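Local structure of cell envelope-related transcriptional attenuator domain-containing protein (Eubacterium siraeum, 4OBM) at residues V54-A62 with E162-I173; N114-K124 with I135-A145. The protein is of unknown function but belongs to the LytR-CpsA-Psr family and probably acts in building or regulating the cell envelope. All coordinates share one frame; numbering follows the deposited sequence.

Interaction 1 of 2, residues V54-A62 with E162-I173; sequences VLMPYLPNA and ELYPCKLNATVI
The carbonyl oxygen of Cys166 accepts the helical bond from Ala170 N at 2.8 Å, and Pro57 CG of the strand rests on the same oxygen at 3.4 Å. The proline ring also covers Cys166 CB and meets Ala170 CB with CG, a compact plate against a helix face kept low by small side chains. The strand runs nearly antiparallel to helix 164-173, its axis 8.0 Å away, and presents Leu55 and Pro57 to it, while Met56 (selenomethionine) turns away to helix 246-256. With CG anti to the carbonyl carbon (chi1 -54°), Leu55 extends its branched end to the helix, CD1 lying 3.5 Å from Ala170 O, and crosses Ile173 at about a right angle. Beyond the strand, Leu59 fits its branched end beside Cys166, where SG lies 3.8 Å from CD2, and over Glu162 O. At the margin Asn61 ND2 stands 3.6 Å from Glu162 OE1, too far to bond; this amide donates instead to Asp240 O. Helix 164-181 covers one face of the central mixed sheet. With Cys166 O already satisfied inside its helix, cohesion across the interface comes from apolar contact and shape rather than from directed polar bonds.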
loop_
_atom_site.group_PDB
_atom_site.type_symbol
_atom_site.label_atom_id
_atom_site.label_comp_id
_atom_site.label_asym_id
_atom_site.label_seq_id
_atom_site.Cartn_x
_atom_site.Cartn_y
_atom_site.Cartn_z
ATOM N N VAL A 54 -4.422 2.224 6.267
ATOM C CA VAL A 54 -4.591 3.391 5.381
ATOM C C VAL A 54 -3.599 3.279 4.226
ATOM O O VAL A 54 -2.386 3.195 4.451
ATOM C CB VAL A 54 -4.443 4.740 6.137
ATOM C CG1 VAL A 54 -4.702 5.934 5.212
ATOM C CG2 VAL A 54 -5.367 4.794 7.351
ATOM N N LEU A 55 -4.104 3.287 3.000
ATOM C CA LEU A 55 -3.228 3.224 1.830
ATOM C C LEU A 55 -3.075 4.601 1.228
ATOM O O LEU A 55 -4.045 5.340 1.173
ATOM C CB LEU A 55 -3.747 2.247 0.758
ATOM C CG LEU A 55 -4.059 0.807 1.190
ATOM C CD1 LEU A 55 -5.117 0.197 0.289
ATOM C CD2 LEU A 55 -2.804 -0.050 1.172
HETATM N N MSE A 56 -1.861 4.951 0.790
HETATM C CA MSE A 56 -1.569 6.226 0.125
HETATM C C MSE A 56 -0.742 5.981 -1.101
HETATM O O MSE A 56 0.461 5.781 -0.960
HETATM C CB MSE A 56 -0.852 7.237 1.041
HETATM C CG MSE A 56 -1.822 7.992 1.866
HETATM SE SE MSE A 56 -1.004 9.299 2.970
HETATM C CE MSE A 56 -0.444 10.536 1.736
ATOM N N PRO A 57 -1.343 6.028 -2.303
ATOM C CA PRO A 57 -0.550 5.816 -3.512
ATOM C C PRO A 57 0.036 7.142 -4.019
ATOM O O PRO A 57 -0.445 8.221 -3.685
ATOM C CB PRO A 57 -1.573 5.217 -4.487
ATOM C CG PRO A 57 -2.864 5.865 -4.091
ATOM C CD PRO A 57 -2.765 6.290 -2.640
ATOM N N TYR A 58 1.094 7.049 -4.802
ATOM C CA TYR A 58 1.822 8.189 -5.362
ATOM C C TYR A 58 2.196 7.878 -6.785
ATOM O O TYR A 58 2.624 6.754 -7.045
ATOM C CB TYR A 58 3.116 8.445 -4.550
ATOM C CG TYR A 58 2.879 8.888 -3.128
ATOM C CD1 TYR A 58 2.747 7.958 -2.101
ATOM C CD2 TYR A 58 2.867 10.238 -2.791
ATOM C CE1 TYR A 58 2.489 8.361 -0.793
ATOM C CE2 TYR A 58 2.664 10.651 -1.477
ATOM C CZ TYR A 58 2.458 9.707 -0.484
ATOM O OH TYR A 58 2.334 10.111 0.820
ATOM N N LEU A 59 2.099 8.873 -7.699
ATOM C CA LEU A 59 2.487 8.686 -9.100
ATOM C C LEU A 59 3.993 8.566 -9.180
ATOM O O LEU A 59 4.668 9.171 -8.348
ATOM C CB LEU A 59 1.995 9.841 -9.994
ATOM C CG LEU A 59 0.519 9.862 -10.408
ATOM C CD1 LEU A 59 0.190 11.200 -11.085
ATOM C CD2 LEU A 59 0.171 8.702 -11.337
ATOM N N PRO A 60 4.567 7.786 -10.126
ATOM C CA PRO A 60 6.034 7.699 -10.202
ATOM C C PRO A 60 6.719 9.044 -10.464
ATOM O O PRO A 60 7.855 9.273 -9.994
ATOM C CB PRO A 60 6.277 6.735 -11.365
ATOM C CG PRO A 60 5.027 6.754 -12.142
ATOM C CD PRO A 60 3.925 6.972 -11.178
ATOM N N ASN A 61 6.021 9.947 -11.180
ATOM C CA ASN A 61 6.544 11.263 -11.514
ATOM C C ASN A 61 6.127 12.287 -10.457
ATOM O O ASN A 61 6.210 13.492 -10.699
ATOM C CB ASN A 61 6.114 11.695 -12.923
ATOM C CG ASN A 61 4.612 11.778 -13.119
ATOM O OD1 ASN A 61 3.809 11.075 -12.467
ATOM N ND2 ASN A 61 4.203 12.605 -14.059
ATOM N N ALA A 62 5.726 11.818 -9.269
ATOM C CA ALA A 62 5.350 12.751 -8.205
ATOM C C ALA A 62 6.589 13.423 -7.598
ATOM O O ALA A 62 7.570 12.740 -7.290
ATOM C CB ALA A 62 4.556 12.039 -7.124
ATOM N N GLU A 162 -5.245 12.117 -14.075
ATOM C CA GLU A 162 -3.861 11.674 -13.857
ATOM C C GLU A 162 -3.729 10.816 -12.583
ATOM O O GLU A 162 -2.806 10.011 -12.500
ATOM C CB GLU A 162 -2.879 12.858 -13.812
ATOM C CG GLU A 162 -1.701 12.653 -14.759
ATOM C CD GLU A 162 -0.468 13.514 -14.541
ATOM O OE1 GLU A 162 0.659 12.980 -14.677
ATOM O OE2 GLU A 162 -0.624 14.725 -14.258
ATOM N N LEU A 163 -4.681 10.962 -11.626
ATOM C CA LEU A 163 -4.694 10.212 -10.369
ATOM C C LEU A 163 -5.472 8.898 -10.462
ATOM O O LEU A 163 -5.400 8.102 -9.532
ATOM C CB LEU A 163 -5.276 11.069 -9.234
ATOM C CG LEU A 163 -4.411 12.223 -8.754
ATOM C CD1 LEU A 163 -5.174 13.064 -7.737
ATOM C CD2 LEU A 163 -3.082 11.705 -8.155
ATOM N N TYR A 164 -6.203 8.658 -11.566
ATOM C CA TYR A 164 -6.992 7.433 -11.752
ATOM C C TYR A 164 -6.181 6.127 -11.536
ATOM O O TYR A 164 -6.717 5.255 -10.844
ATOM C CB TYR A 164 -7.700 7.393 -13.118
ATOM C CG TYR A 164 -8.744 6.302 -13.163
ATOM C CD1 TYR A 164 -9.999 6.489 -12.586
ATOM C CD2 TYR A 164 -8.449 5.048 -13.692
ATOM C CE1 TYR A 164 -10.936 5.460 -12.538
ATOM C CE2 TYR A 164 -9.385 4.016 -13.665
ATOM C CZ TYR A 164 -10.627 4.226 -13.084
ATOM O OH TYR A 164 -11.562 3.227 -13.054
ATOM N N PRO A 165 -4.926 5.936 -12.045
ATOM C CA PRO A 165 -4.214 4.665 -11.762
ATOM C C PRO A 165 -3.968 4.460 -10.252
ATOM O O PRO A 165 -3.986 3.325 -9.778
ATOM C CB PRO A 165 -2.904 4.807 -12.537
ATOM C CG PRO A 165 -3.173 5.861 -13.565
ATOM C CD PRO A 165 -4.103 6.819 -12.902
ATOM N N CYS A 166 -3.803 5.571 -9.502
ATOM C CA CYS A 166 -3.618 5.606 -8.048
ATOM C C CYS A 166 -4.915 5.225 -7.347
ATOM O O CYS A 166 -4.889 4.457 -6.388
ATOM C CB CYS A 166 -3.143 6.987 -7.602
ATOM S SG CYS A 166 -1.467 7.397 -8.137
ATOM N N LYS A 167 -6.037 5.808 -7.812
ATOM C CA LYS A 167 -7.390 5.595 -7.311
ATOM C C LYS A 167 -7.788 4.138 -7.513
ATOM O O LYS A 167 -8.318 3.527 -6.597
ATOM C CB LYS A 167 -8.385 6.552 -7.999
ATOM C CG LYS A 167 -8.264 7.975 -7.503
ATOM C CD LYS A 167 -8.889 8.997 -8.435
ATOM C CE LYS A 167 -8.765 10.390 -7.852
ATOM N NZ LYS A 167 -9.585 11.384 -8.601
ATOM N N LEU A 168 -7.474 3.572 -8.691
ATOM C CA LEU A 168 -7.761 2.178 -9.029
ATOM C C LEU A 168 -6.934 1.259 -8.144
ATOM O O LEU A 168 -7.486 0.350 -7.526
ATOM C CB LEU A 168 -7.465 1.927 -10.538
ATOM C CG LEU A 168 -7.972 0.640 -11.216
ATOM C CD1 LEU A 168 -6.980 -0.505 -11.090
ATOM C CD2 LEU A 168 -9.424 0.297 -10.826
ATOM N N ASN A 169 -5.611 1.528 -8.038
ATOM C CA ASN A 169 -4.730 0.732 -7.206
ATOM C C ASN A 169 -5.163 0.782 -5.731
ATOM O O ASN A 169 -5.272 -0.280 -5.103
ATOM C CB ASN A 169 -3.285 1.178 -7.394
ATOM C CG ASN A 169 -2.585 0.498 -8.551
ATOM O OD1 ASN A 169 -1.584 -0.183 -8.362
ATOM N ND2 ASN A 169 -3.122 0.603 -9.766
ATOM N N ALA A 170 -5.482 1.986 -5.193
ATOM C CA ALA A 170 -5.936 2.119 -3.799
ATOM C C ALA A 170 -7.162 1.226 -3.503
ATOM O O ALA A 170 -7.147 0.454 -2.546
ATOM C CB ALA A 170 -6.261 3.577 -3.489
ATOM N N THR A 171 -8.175 1.304 -4.374
ATOM C CA THR A 171 -9.462 0.631 -4.314
ATOM C C THR A 171 -9.310 -0.882 -4.468
ATOM O O THR A 171 -9.856 -1.621 -3.662
ATOM C CB THR A 171 -10.359 1.226 -5.429
ATOM O OG1 THR A 171 -10.528 2.621 -5.184
ATOM C CG2 THR A 171 -11.717 0.560 -5.519
ATOM N N VAL A 172 -8.627 -1.337 -5.530
ATOM C CA VAL A 172 -8.415 -2.759 -5.817
ATOM C C VAL A 172 -7.606 -3.424 -4.662
ATOM O O VAL A 172 -7.970 -4.514 -4.218
ATOM C CB VAL A 172 -7.741 -2.923 -7.209
ATOM C CG1 VAL A 172 -7.206 -4.327 -7.429
ATOM C CG2 VAL A 172 -8.707 -2.544 -8.322
ATOM N N ILE A 173 -6.554 -2.752 -4.156
ATOM C CA ILE A 173 -5.746 -3.284 -3.050
ATOM C C ILE A 173 -6.574 -3.293 -1.750
ATOM O O ILE A 173 -6.453 -4.255 -0.977
ATOM C CB ILE A 173 -4.355 -2.556 -2.918
ATOM C CG1 ILE A 173 -3.458 -2.829 -4.156
ATOM C CG2 ILE A 173 -3.604 -2.889 -1.605
ATOM C CD1 ILE A 173 -3.264 -4.335 -4.596
#

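Interaction 2 of 2, residues N114-K124 with I135-A145; sequences NTTLTVPSEIK and IIKKGTQIFTA
Gly139 O is gripped from both faces of its carbonyl plane: Val119 N bonds it at 3.0 Å on one, Gln141 NE2 at 2.8 Å on the other. The same NE2 also donates to Lys137 O, so one amide uses both hydrogens to tie down the link 137-139 where one ladder gives way to the next. At phi 116° a CB on Gly139 would press on the preceding carbonyl oxygen, hence glycine. In the first ladder Thr115 pairs with Phe143, Leu117 with Gln141 and Val119 with Gly139, each through two N-H...O bonds; in the second, Ile123 N bonds Ile136 O and Ile136 N bonds Ile123 O, both at 2.8 Å. Thr118 and Thr140 join hydroxyls, OG1 to OG1 at 2.7 Å, on the exposed face. On the other, facing Tyr151, Leu117 CD1 sits over the Phe143 ring in a CH-pi contact, 4.0 Å from its centroid, and Val119 CG2 touches the ring edge at CZ. Glu122, its CG anti to the backbone N (chi1 -169°), forms a salt bridge from OE2 to Lys137 NZ (2.9 Å) and a second in which OE1 offers Lys124 NZ its syn lone pair. With an alanine here, Lys124 NZ and Lys137 NZ, 4.6 Å apart, would probably lose the anion that offsets their repulsion. Paired backbones, the doubly donating amide and the shared carboxylate imply a hairpin base fixed largely by polar bonds.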
loop_
_atom_site.group_PDB
_atom_site.type_symbol
_atom_site.label_atom_id
_atom_site.label_comp_id
_atom_site.label_asym_id
_atom_site.label_seq_id
_atom_site.Cartn_x
_atom_site.Cartn_y
_atom_site.Cartn_z
ATOM N N ASN A 114 -8.312 -14.840 -4.588
ATOM C CA ASN A 114 -8.920 -14.004 -5.621
ATOM C C ASN A 114 -9.640 -12.781 -5.043
ATOM O O ASN A 114 -10.064 -12.803 -3.894
ATOM C CB ASN A 114 -9.935 -14.821 -6.397
ATOM C CG ASN A 114 -9.407 -16.047 -7.094
ATOM O OD1 ASN A 114 -8.269 -16.091 -7.578
ATOM N ND2 ASN A 114 -10.256 -17.054 -7.209
ATOM N N THR A 115 -9.828 -11.735 -5.859
ATOM C CA THR A 115 -10.568 -10.546 -5.437
ATOM C C THR A 115 -11.735 -10.304 -6.407
ATOM O O THR A 115 -11.575 -10.438 -7.628
ATOM C CB THR A 115 -9.635 -9.321 -5.316
ATOM O OG1 THR A 115 -8.477 -9.682 -4.565
ATOM C CG2 THR A 115 -10.303 -8.148 -4.623
ATOM N N THR A 116 -12.903 -9.955 -5.856
ATOM C CA THR A 116 -14.111 -9.637 -6.616
ATOM C C THR A 116 -14.179 -8.107 -6.773
ATOM O O THR A 116 -14.213 -7.385 -5.779
ATOM C CB THR A 116 -15.340 -10.251 -5.948
ATOM O OG1 THR A 116 -15.262 -11.664 -6.105
ATOM C CG2 THR A 116 -16.635 -9.753 -6.539
ATOM N N LEU A 117 -14.152 -7.626 -8.021
ATOM C CA LEU A 117 -14.147 -6.187 -8.329
ATOM C C LEU A 117 -15.199 -5.821 -9.348
ATOM O O LEU A 117 -15.443 -6.579 -10.292
ATOM C CB LEU A 117 -12.768 -5.735 -8.866
ATOM C CG LEU A 117 -11.521 -6.170 -8.085
ATOM C CD1 LEU A 117 -10.283 -6.122 -8.964
ATOM C CD2 LEU A 117 -11.351 -5.340 -6.820
ATOM N N THR A 118 -15.769 -4.618 -9.193
ATOM C CA THR A 118 -16.741 -4.068 -10.134
ATOM C C THR A 118 -15.990 -3.166 -11.118
ATOM O O THR A 118 -15.516 -2.093 -10.739
ATOM C CB THR A 118 -17.880 -3.337 -9.396
ATOM O OG1 THR A 118 -18.529 -4.266 -8.533
ATOM C CG2 THR A 118 -18.911 -2.739 -10.359
ATOM N N VAL A 119 -15.884 -3.611 -12.380
ATOM C CA VAL A 119 -15.269 -2.840 -13.463
ATOM C C VAL A 119 -16.361 -1.859 -13.979
ATOM O O VAL A 119 -17.433 -2.312 -14.408
ATOM C CB VAL A 119 -14.652 -3.747 -14.562
ATOM C CG1 VAL A 119 -14.027 -2.916 -15.677
ATOM C CG2 VAL A 119 -13.604 -4.687 -13.963
ATOM N N PRO A 120 -16.141 -0.520 -13.831
ATOM C CA PRO A 120 -17.191 0.456 -14.201
ATOM C C PRO A 120 -17.563 0.464 -15.686
ATOM O O PRO A 120 -18.743 0.639 -16.002
ATOM C CB PRO A 120 -16.606 1.810 -13.769
ATOM C CG PRO A 120 -15.132 1.588 -13.694
ATOM C CD PRO A 120 -14.954 0.158 -13.264
ATOM N N SER A 121 -16.579 0.270 -16.585
ATOM C CA SER A 121 -16.821 0.223 -18.029
ATOM C C SER A 121 -15.777 -0.664 -18.705
ATOM O O SER A 121 -14.669 -0.805 -18.180
ATOM C CB SER A 121 -16.824 1.627 -18.628
ATOM O OG SER A 121 -15.548 2.233 -18.524
ATOM N N GLU A 122 -16.134 -1.297 -19.842
ATOM C CA GLU A 122 -15.228 -2.200 -20.552
ATOM C C GLU A 122 -13.915 -1.501 -20.982
ATOM O O GLU A 122 -13.939 -0.380 -21.501
ATOM C CB GLU A 122 -15.903 -2.813 -21.789
ATOM C CG GLU A 122 -15.083 -3.946 -22.392
ATOM C CD GLU A 122 -15.163 -4.196 -23.881
ATOM O OE1 GLU A 122 -15.213 -3.221 -24.665
ATOM O OE2 GLU A 122 -15.054 -5.382 -24.266
ATOM N N ILE A 123 -12.781 -2.190 -20.770
ATOM C CA ILE A 123 -11.451 -1.733 -21.180
ATOM C C ILE A 123 -10.964 -2.637 -22.318
ATOM O O ILE A 123 -11.025 -3.860 -22.207
ATOM C CB ILE A 123 -10.441 -1.702 -19.988
ATOM C CG1 ILE A 123 -10.975 -0.839 -18.805
ATOM C CG2 ILE A 123 -9.044 -1.207 -20.442
ATOM C CD1 ILE A 123 -10.524 -1.307 -17.449
ATOM N N LYS A 124 -10.519 -2.030 -23.414
ATOM C CA LYS A 124 -9.884 -2.708 -24.551
ATOM C C LYS A 124 -8.615 -1.905 -24.810
ATOM O O LYS A 124 -8.652 -0.931 -25.571
ATOM C CB LYS A 124 -10.811 -2.812 -25.787
ATOM C CG LYS A 124 -11.913 -3.872 -25.675
ATOM C CD LYS A 124 -12.331 -4.398 -27.052
ATOM C CE LYS A 124 -13.557 -5.295 -27.044
ATOM N NZ LYS A 124 -14.838 -4.547 -27.269
ATOM N N ILE A 135 -8.217 -7.008 -22.822
ATOM C CA ILE A 135 -9.674 -6.842 -22.704
ATOM C C ILE A 135 -10.139 -7.155 -21.298
ATOM O O ILE A 135 -10.135 -8.315 -20.905
ATOM C CB ILE A 135 -10.515 -7.685 -23.728
ATOM C CG1 ILE A 135 -9.833 -7.949 -25.095
ATOM C CG2 ILE A 135 -11.970 -7.186 -23.842
ATOM C CD1 ILE A 135 -9.643 -6.806 -25.997
ATOM N N ILE A 136 -10.622 -6.134 -20.581
ATOM C CA ILE A 136 -11.222 -6.262 -19.251
ATOM C C ILE A 136 -12.704 -5.890 -19.416
ATOM O O ILE A 136 -13.019 -4.769 -19.816
ATOM C CB ILE A 136 -10.479 -5.419 -18.185
ATOM C CG1 ILE A 136 -9.020 -5.939 -18.010
ATOM C CG2 ILE A 136 -11.233 -5.434 -16.843
ATOM C CD1 ILE A 136 -8.036 -4.950 -17.469
ATOM N N LYS A 137 -13.602 -6.849 -19.178
ATOM C CA LYS A 137 -15.028 -6.606 -19.364
ATOM C C LYS A 137 -15.610 -5.881 -18.164
ATOM O O LYS A 137 -15.035 -5.893 -17.074
ATOM C CB LYS A 137 -15.797 -7.909 -19.654
ATOM C CG LYS A 137 -15.314 -8.654 -20.902
ATOM C CD LYS A 137 -15.798 -8.047 -22.201
ATOM C CE LYS A 137 -15.376 -8.891 -23.372
ATOM N NZ LYS A 137 -15.645 -8.202 -24.664
ATOM N N LYS A 138 -16.721 -5.187 -18.404
ATOM C CA LYS A 138 -17.476 -4.428 -17.413
ATOM C C LYS A 138 -18.190 -5.420 -16.491
ATOM O O LYS A 138 -18.535 -6.524 -16.941
ATOM C CB LYS A 138 -18.489 -3.513 -18.155
ATOM C CG LYS A 138 -19.386 -2.656 -17.255
ATOM C CD LYS A 138 -20.423 -1.862 -18.034
ATOM C CE LYS A 138 -21.368 -1.208 -17.054
ATOM N NZ LYS A 138 -22.264 -0.222 -17.704
ATOM N N GLY A 139 -18.410 -5.025 -15.235
ATOM C CA GLY A 139 -19.153 -5.834 -14.274
ATOM C C GLY A 139 -18.394 -6.338 -13.069
ATOM O O GLY A 139 -17.165 -6.229 -13.000
ATOM N N THR A 140 -19.147 -6.897 -12.101
ATOM C CA THR A 140 -18.635 -7.469 -10.861
ATOM C C THR A 140 -18.117 -8.859 -11.218
ATOM O O THR A 140 -18.867 -9.691 -11.718
ATOM C CB THR A 140 -19.707 -7.423 -9.762
ATOM O OG1 THR A 140 -20.179 -6.092 -9.678
ATOM C CG2 THR A 140 -19.165 -7.806 -8.407
ATOM N N GLN A 141 -16.815 -9.063 -11.056
ATOM C CA GLN A 141 -16.139 -10.278 -11.503
ATOM C C GLN A 141 -15.074 -10.763 -10.529
ATOM O O GLN A 141 -14.503 -9.947 -9.801
ATOM C CB GLN A 141 -15.463 -10.012 -12.868
ATOM C CG GLN A 141 -16.395 -9.641 -14.018
ATOM C CD GLN A 141 -15.659 -8.868 -15.084
ATOM O OE1 GLN A 141 -15.204 -9.429 -16.083
ATOM N NE2 GLN A 141 -15.517 -7.566 -14.892
ATOM N N ILE A 142 -14.748 -12.080 -10.588
ATOM C CA ILE A 142 -13.752 -12.745 -9.740
ATOM C C ILE A 142 -12.427 -12.716 -10.457
ATOM O O ILE A 142 -12.280 -13.357 -11.497
ATOM C CB ILE A 142 -14.166 -14.201 -9.332
ATOM C CG1 ILE A 142 -15.521 -14.222 -8.580
ATOM C CG2 ILE A 142 -13.063 -14.854 -8.469
ATOM C CD1 ILE A 142 -16.338 -15.527 -8.735
ATOM N N PHE A 143 -11.456 -11.989 -9.898
ATOM C CA PHE A 143 -10.151 -11.825 -10.533
ATOM C C PHE A 143 -9.106 -12.787 -9.991
ATOM O O PHE A 143 -8.831 -12.773 -8.795
ATOM C CB PHE A 143 -9.649 -10.375 -10.367
ATOM C CG PHE A 143 -10.244 -9.359 -11.316
ATOM C CD1 PHE A 143 -11.556 -8.916 -11.159
ATOM C CD2 PHE A 143 -9.475 -8.801 -12.335
ATOM C CE1 PHE A 143 -12.108 -7.982 -12.042
ATOM C CE2 PHE A 143 -10.028 -7.854 -13.213
ATOM C CZ PHE A 143 -11.342 -7.459 -13.063
ATOM N N THR A 144 -8.485 -13.586 -10.882
ATOM C CA THR A 144 -7.384 -14.470 -10.507
ATOM C C THR A 144 -6.102 -13.612 -10.490
ATOM O O THR A 144 -6.146 -12.460 -10.922
ATOM C CB THR A 144 -7.289 -15.706 -11.408
ATOM O OG1 THR A 144 -7.202 -15.302 -12.766
ATOM C CG2 THR A 144 -8.439 -16.692 -11.191
ATOM N N ALA A 145 -4.988 -14.147 -9.943
ATOM C CA ALA A 145 -3.691 -13.478 -9.780
ATOM C C ALA A 145 -3.251 -12.679 -11.009
ATOM O O ALA A 145 -3.019 -11.474 -10.876
ATOM C CB ALA A 145 -2.625 -14.496 -9.430
#

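After strands 24-30 and 40-47 the chain lays down strand 52-58 of the central sheet, then passes through helices 70-90 and 102-112 before reaching 114-124. Interaction 2 closes a short loop, with only ten residues between its segments, at the base of the hairpin 123-127/132-139. After helix 145-152 the chain returns at 162-173 to meet the early strand, and interaction 1 closes a long loop that contains interaction 2 entirely. Their centres lie 18 Å apart, yet they touch: Val172 CG1 packs on Leu117 CD1 at 3.9 Å. Helix 164-181, which belongs to interaction 1, also bears on strand 115-119 of interaction 2, and so joins the central sheet to the small sheet.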